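Local coordinates for protein Moesin/ezrin/radixin homolog 2 (Drosophila melanogaster, PDB 7EDR) that probably links membrane proteins to the cell cortex and restrains growth signalling through its three-lobed FERM domain, at residues I37-S42 / E99-L104; F83-F88 / F106-Q111. All blocks are in the same frame, centred on the assembly; numbering follows the deposited sequence.

Contact 1: residues I37-S42 / E99-L104; sequences IGLRES and EITQHL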
# COMPACT_ATOMS: atom_id res chain seq x y z
N ILE C 37 -9.08 26.50 -3.28
CA ILE C 37 -9.71 25.69 -4.32
C ILE C 37 -9.91 24.24 -3.90
O ILE C 37 -10.50 23.45 -4.66
CB ILE C 37 -8.91 25.80 -5.63
CG1 ILE C 37 -7.52 25.18 -5.45
CG2 ILE C 37 -8.80 27.26 -6.04
CD1 ILE C 37 -6.70 25.11 -6.75
N GLY C 38 -9.47 23.86 -2.71
CA GLY C 38 -9.65 22.50 -2.24
C GLY C 38 -8.70 21.49 -2.85
O GLY C 38 -9.05 20.31 -2.96
N LEU C 39 -7.51 21.93 -3.25
CA LEU C 39 -6.54 21.06 -3.90
C LEU C 39 -5.59 20.50 -2.85
O LEU C 39 -4.87 21.27 -2.21
CB LEU C 39 -5.78 21.82 -4.97
CG LEU C 39 -4.60 21.03 -5.58
CD1 LEU C 39 -5.10 19.98 -6.55
CD2 LEU C 39 -3.59 21.95 -6.24
N ARG C 40 -5.58 19.18 -2.69
CA ARG C 40 -4.61 18.54 -1.81
C ARG C 40 -3.46 17.88 -2.57
O ARG C 40 -2.36 17.78 -2.01
CB ARG C 40 -5.29 17.50 -0.93
CG ARG C 40 -6.39 18.09 -0.08
CD ARG C 40 -6.81 17.13 1.02
NE ARG C 40 -8.09 17.47 1.64
CZ ARG C 40 -8.23 18.36 2.62
NH1 ARG C 40 -7.18 19.01 3.09
NH2 ARG C 40 -9.43 18.60 3.14
N GLU C 41 -3.65 17.47 -3.82
CA GLU C 41 -2.54 16.92 -4.61
C GLU C 41 -1.72 18.08 -5.18
O GLU C 41 -1.69 18.34 -6.39
CB GLU C 41 -3.05 16.00 -5.70
CG GLU C 41 -3.86 14.85 -5.19
CD GLU C 41 -4.66 14.20 -6.31
OE1 GLU C 41 -5.76 14.72 -6.64
OE2 GLU C 41 -4.20 13.17 -6.87
N SER C 42 -1.05 18.80 -4.29
CA SER C 42 -0.40 20.04 -4.67
C SER C 42 0.91 19.82 -5.40
O SER C 42 1.47 20.78 -5.93
CB SER C 42 -0.15 20.91 -3.44
OG SER C 42 0.82 20.32 -2.57
N GLU C 99 -11.23 15.40 -7.69
CA GLU C 99 -11.86 15.91 -8.89
C GLU C 99 -11.30 17.27 -9.29
O GLU C 99 -11.14 17.55 -10.48
CB GLU C 99 -13.37 15.98 -8.70
CG GLU C 99 -14.05 14.66 -9.02
CD GLU C 99 -15.49 14.59 -8.52
OE1 GLU C 99 -15.90 13.51 -8.04
OE2 GLU C 99 -16.20 15.63 -8.60
N ILE C 100 -10.98 18.12 -8.31
CA ILE C 100 -10.38 19.40 -8.66
C ILE C 100 -9.07 19.19 -9.43
O ILE C 100 -8.81 19.88 -10.43
CB ILE C 100 -10.18 20.27 -7.40
CG1 ILE C 100 -9.55 21.63 -7.77
CG2 ILE C 100 -9.34 19.55 -6.34
CD1 ILE C 100 -10.28 22.37 -8.87
N THR C 101 -8.26 18.21 -9.02
CA THR C 101 -7.03 17.88 -9.74
C THR C 101 -7.33 17.44 -11.17
O THR C 101 -6.73 17.95 -12.12
CB THR C 101 -6.26 16.77 -9.01
OG1 THR C 101 -6.21 17.03 -7.59
CG2 THR C 101 -4.84 16.68 -9.54
N GLN C 102 -8.24 16.47 -11.33
CA GLN C 102 -8.61 15.99 -12.67
C GLN C 102 -9.12 17.13 -13.52
O GLN C 102 -8.75 17.26 -14.69
CB GLN C 102 -9.68 14.91 -12.59
CG GLN C 102 -9.29 13.78 -11.70
CD GLN C 102 -10.46 12.92 -11.27
OE1 GLN C 102 -11.57 13.05 -11.79
NE2 GLN C 102 -10.21 12.01 -10.32
N HIS C 103 -9.96 17.98 -12.95
CA HIS C 103 -10.52 19.10 -13.69
C HIS C 103 -9.44 20.06 -14.15
O HIS C 103 -9.43 20.49 -15.31
CB HIS C 103 -11.54 19.81 -12.81
CG HIS C 103 -12.25 20.91 -13.51
ND1 HIS C 103 -13.11 20.68 -14.57
CD2 HIS C 103 -12.23 22.25 -13.32
CE1 HIS C 103 -13.58 21.83 -15.00
NE2 HIS C 103 -13.06 22.80 -14.26
N LEU C 104 -8.51 20.42 -13.26
CA LEU C 104 -7.46 21.37 -13.61
C LEU C 104 -6.52 20.79 -14.68
O LEU C 104 -6.05 21.52 -15.56
CB LEU C 104 -6.68 21.78 -12.36
CG LEU C 104 -7.40 22.70 -11.36
CD1 LEU C 104 -6.46 23.14 -10.25
CD2 LEU C 104 -7.96 23.94 -12.05
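Two lobes of the FERM domain meet here: the loop that follows helix 26-37 in the ubiquitin-like N-terminal lobe faces the first turns of helix 99-114 in the central lobe. Helix 26-37 ends in a Schellman motif at Gly38, whose positive phi (77°) turns the chain so that its carbonyl O lies 3.5 Å from CG2 of Ile100. With CG1 anti to its backbone N, Ile100 sets CG1 against the carbonyl O of Ile37 and CG2 over CA of Leu39. One turn on, the tips of Ile37 and Leu104 meet, CD1 to CD1 at 4.0 Å, their side chains crossing obliquely. The polar element is Glu41, the centre of an inverse gamma turn. Its extended chain crosses Thr101 at about a right angle, and OG1 of Thr101 donates to OE1 of Glu41 at 2.5 Å from above the carboxylate plane, 44° out of it. CD1 of Leu39 touches OG1 of Thr101 from the side away from Glu41, at 3.3 Å, the side chains again crossing at about a right angle. Backbone N-H groups of Ile97 and Gln98 hold OE2 and OE1 of Glu41 respectively, so three donors grip the buried carboxylate, which would probably favour its charged form.

Contact 2: residues F83-F88 / F106-Q111; sequences FYAKFF and FLQVKQ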
# COMPACT_ATOMS: atom_id res chain seq x y z
N PHE C 83 -1.52 29.63 -12.17
CA PHE C 83 -1.47 28.36 -11.46
C PHE C 83 -1.60 27.23 -12.48
O PHE C 83 -2.67 27.04 -13.07
CB PHE C 83 -2.58 28.29 -10.43
CG PHE C 83 -2.45 27.16 -9.46
CD1 PHE C 83 -1.53 27.22 -8.42
CD2 PHE C 83 -3.26 26.04 -9.56
CE1 PHE C 83 -1.43 26.19 -7.51
CE2 PHE C 83 -3.16 24.99 -8.64
CZ PHE C 83 -2.25 25.06 -7.63
N TYR C 84 -0.50 26.49 -12.69
CA TYR C 84 -0.38 25.47 -13.74
C TYR C 84 0.11 24.16 -13.15
O TYR C 84 0.87 24.14 -12.18
CB TYR C 84 0.65 25.83 -14.84
CG TYR C 84 0.30 26.92 -15.79
CD1 TYR C 84 -0.97 26.99 -16.37
CD2 TYR C 84 1.25 27.88 -16.15
CE1 TYR C 84 -1.30 28.02 -17.27
CE2 TYR C 84 0.93 28.91 -17.05
CZ TYR C 84 -0.35 28.97 -17.61
OH TYR C 84 -0.68 29.98 -18.50
N ALA C 85 -0.26 23.06 -13.80
CA ALA C 85 0.46 21.81 -13.59
C ALA C 85 1.86 21.96 -14.16
O ALA C 85 2.01 22.28 -15.35
CB ALA C 85 -0.26 20.63 -14.24
N LYS C 86 2.87 21.77 -13.32
CA LYS C 86 4.25 21.76 -13.76
C LYS C 86 4.74 20.34 -14.04
O LYS C 86 5.66 20.15 -14.86
CB LYS C 86 5.13 22.45 -12.71
CG LYS C 86 6.60 22.55 -13.04
CD LYS C 86 7.29 23.35 -11.95
CE LYS C 86 8.75 23.57 -12.25
NZ LYS C 86 9.39 24.30 -11.12
N PHE C 87 4.12 19.36 -13.38
CA PHE C 87 4.47 17.95 -13.51
C PHE C 87 3.21 17.17 -13.84
O PHE C 87 2.09 17.55 -13.45
CB PHE C 87 5.11 17.41 -12.21
CG PHE C 87 6.26 18.24 -11.74
CD1 PHE C 87 6.10 19.14 -10.70
CD2 PHE C 87 7.50 18.14 -12.38
CE1 PHE C 87 7.18 19.94 -10.27
CE2 PHE C 87 8.59 18.94 -11.96
CZ PHE C 87 8.42 19.84 -10.90
N PHE C 88 3.39 16.07 -14.57
CA PHE C 88 2.28 15.27 -15.03
C PHE C 88 2.39 13.85 -14.51
O PHE C 88 3.49 13.29 -14.47
CB PHE C 88 2.22 15.22 -16.56
CG PHE C 88 2.00 16.53 -17.20
CD1 PHE C 88 3.02 17.44 -17.30
CD2 PHE C 88 0.75 16.85 -17.73
CE1 PHE C 88 2.81 18.67 -17.91
CE2 PHE C 88 0.54 18.07 -18.33
CZ PHE C 88 1.56 18.98 -18.43
N PHE C 106 -7.56 18.51 -16.94
CA PHE C 106 -8.39 18.46 -18.14
C PHE C 106 -8.36 19.79 -18.88
O PHE C 106 -8.20 19.83 -20.10
CB PHE C 106 -9.83 18.09 -17.79
CG PHE C 106 -10.82 18.39 -18.90
CD1 PHE C 106 -10.89 17.57 -20.02
CD2 PHE C 106 -11.66 19.50 -18.83
CE1 PHE C 106 -11.78 17.87 -21.07
CE2 PHE C 106 -12.54 19.79 -19.87
CZ PHE C 106 -12.61 18.96 -20.99
N LEU C 107 -8.50 20.91 -18.14
CA LEU C 107 -8.59 22.21 -18.80
C LEU C 107 -7.24 22.62 -19.38
O LEU C 107 -7.17 23.17 -20.49
CB LEU C 107 -9.10 23.28 -17.84
CG LEU C 107 -10.57 23.18 -17.43
CD1 LEU C 107 -10.88 24.21 -16.38
CD2 LEU C 107 -11.45 23.36 -18.65
N GLN C 108 -6.15 22.37 -18.65
CA GLN C 108 -4.83 22.75 -19.16
C GLN C 108 -4.40 21.89 -20.35
O GLN C 108 -3.85 22.41 -21.32
CB GLN C 108 -3.81 22.66 -18.04
CG GLN C 108 -2.40 22.96 -18.45
CD GLN C 108 -1.45 22.85 -17.28
OE1 GLN C 108 -1.81 23.17 -16.15
NE2 GLN C 108 -0.23 22.34 -17.54
N VAL C 109 -4.61 20.58 -20.28
CA VAL C 109 -4.23 19.72 -21.39
C VAL C 109 -5.03 20.07 -22.64
O VAL C 109 -4.49 20.10 -23.76
CB VAL C 109 -4.40 18.24 -21.01
CG1 VAL C 109 -4.25 17.38 -22.25
CG2 VAL C 109 -3.36 17.82 -19.94
N LYS C 110 -6.33 20.34 -22.48
CA LYS C 110 -7.15 20.65 -23.65
C LYS C 110 -6.66 21.93 -24.32
O LYS C 110 -6.61 22.00 -25.56
CB LYS C 110 -8.64 20.76 -23.26
CG LYS C 110 -9.55 21.24 -24.41
CD LYS C 110 -11.02 20.87 -24.23
CE LYS C 110 -11.70 21.71 -23.16
NZ LYS C 110 -11.40 23.15 -23.33
N GLN C 111 -6.24 22.93 -23.55
CA GLN C 111 -5.71 24.12 -24.20
C GLN C 111 -4.38 23.86 -24.89
O GLN C 111 -4.10 24.47 -25.93
CB GLN C 111 -5.56 25.29 -23.22
CG GLN C 111 -5.58 26.63 -23.96
CD GLN C 111 -6.60 26.66 -25.15
OE1 GLN C 111 -6.22 26.89 -26.32
NE2 GLN C 111 -7.91 26.45 -24.84
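Gln108 lays its terminal amide along the backbone of Ala85, both polar atoms hydrogen-bonded to that one residue. CG stands anti to the backbone N (chi1 177°) and the chain runs straight on through chi2, carrying the amide from the helix across to the end of the strand. OE1 of Gln108 accepts from N of Ala85 at 2.8 Å, on a lone pair in the carbonyl plane. NE2 of Gln108 in turn donates to O of Ala85 at 3.1 Å, and this bond is nearly straight, with an N-H...O angle of 169°. The second bond lies close to the amide plane of Gln108, so the pair together fixes the rotation of the group and is consistent with its modelled oxygen and nitrogen. CB of Ala85 points toward the helix and comes obliquely beside the amide, 3.5 Å from OE1 of Gln108. The strand involved, 78-85, is the central one of the ubiquitin-like sheet, and the helix, 99-114, belongs to the central FERM lobe. Rings border the amide: CD1 of Tyr84 comes within 3.9 Å of OE1 of Gln108, the ring and amide planes 73° apart, while the ring of Phe88 stands steeply to the amide plane with CZ 3.9 Å from NE2 of Gln108. CG2 of Val109 sits at the edge of the Phe88 ring, 4.2 Å from CE2, and Tyr204 meets this ring edge-to-face.

In the fold
Contacts 1 and 2 lie about 11 Å apart, centre to centre, and both use helix 99-114: contact 1 its first turns, contact 2 the turns that follow. Their segments alternate along the chain, in the order 37-42, 83-88, 99-104, 106-111; one helix of the central lobe faces a loop and the end of strand 78-85, both from the ubiquitin-like lobe. Phe83 joins them physically, its ring touching Ile37, Leu39 and Leu104 of contact 1, with CZ of Phe83 3.7 Å from CD2 of Leu39. Together the contacts form a continuous part of the interface between the N-terminal and central lobes, consistent with a compact FERM arrangement.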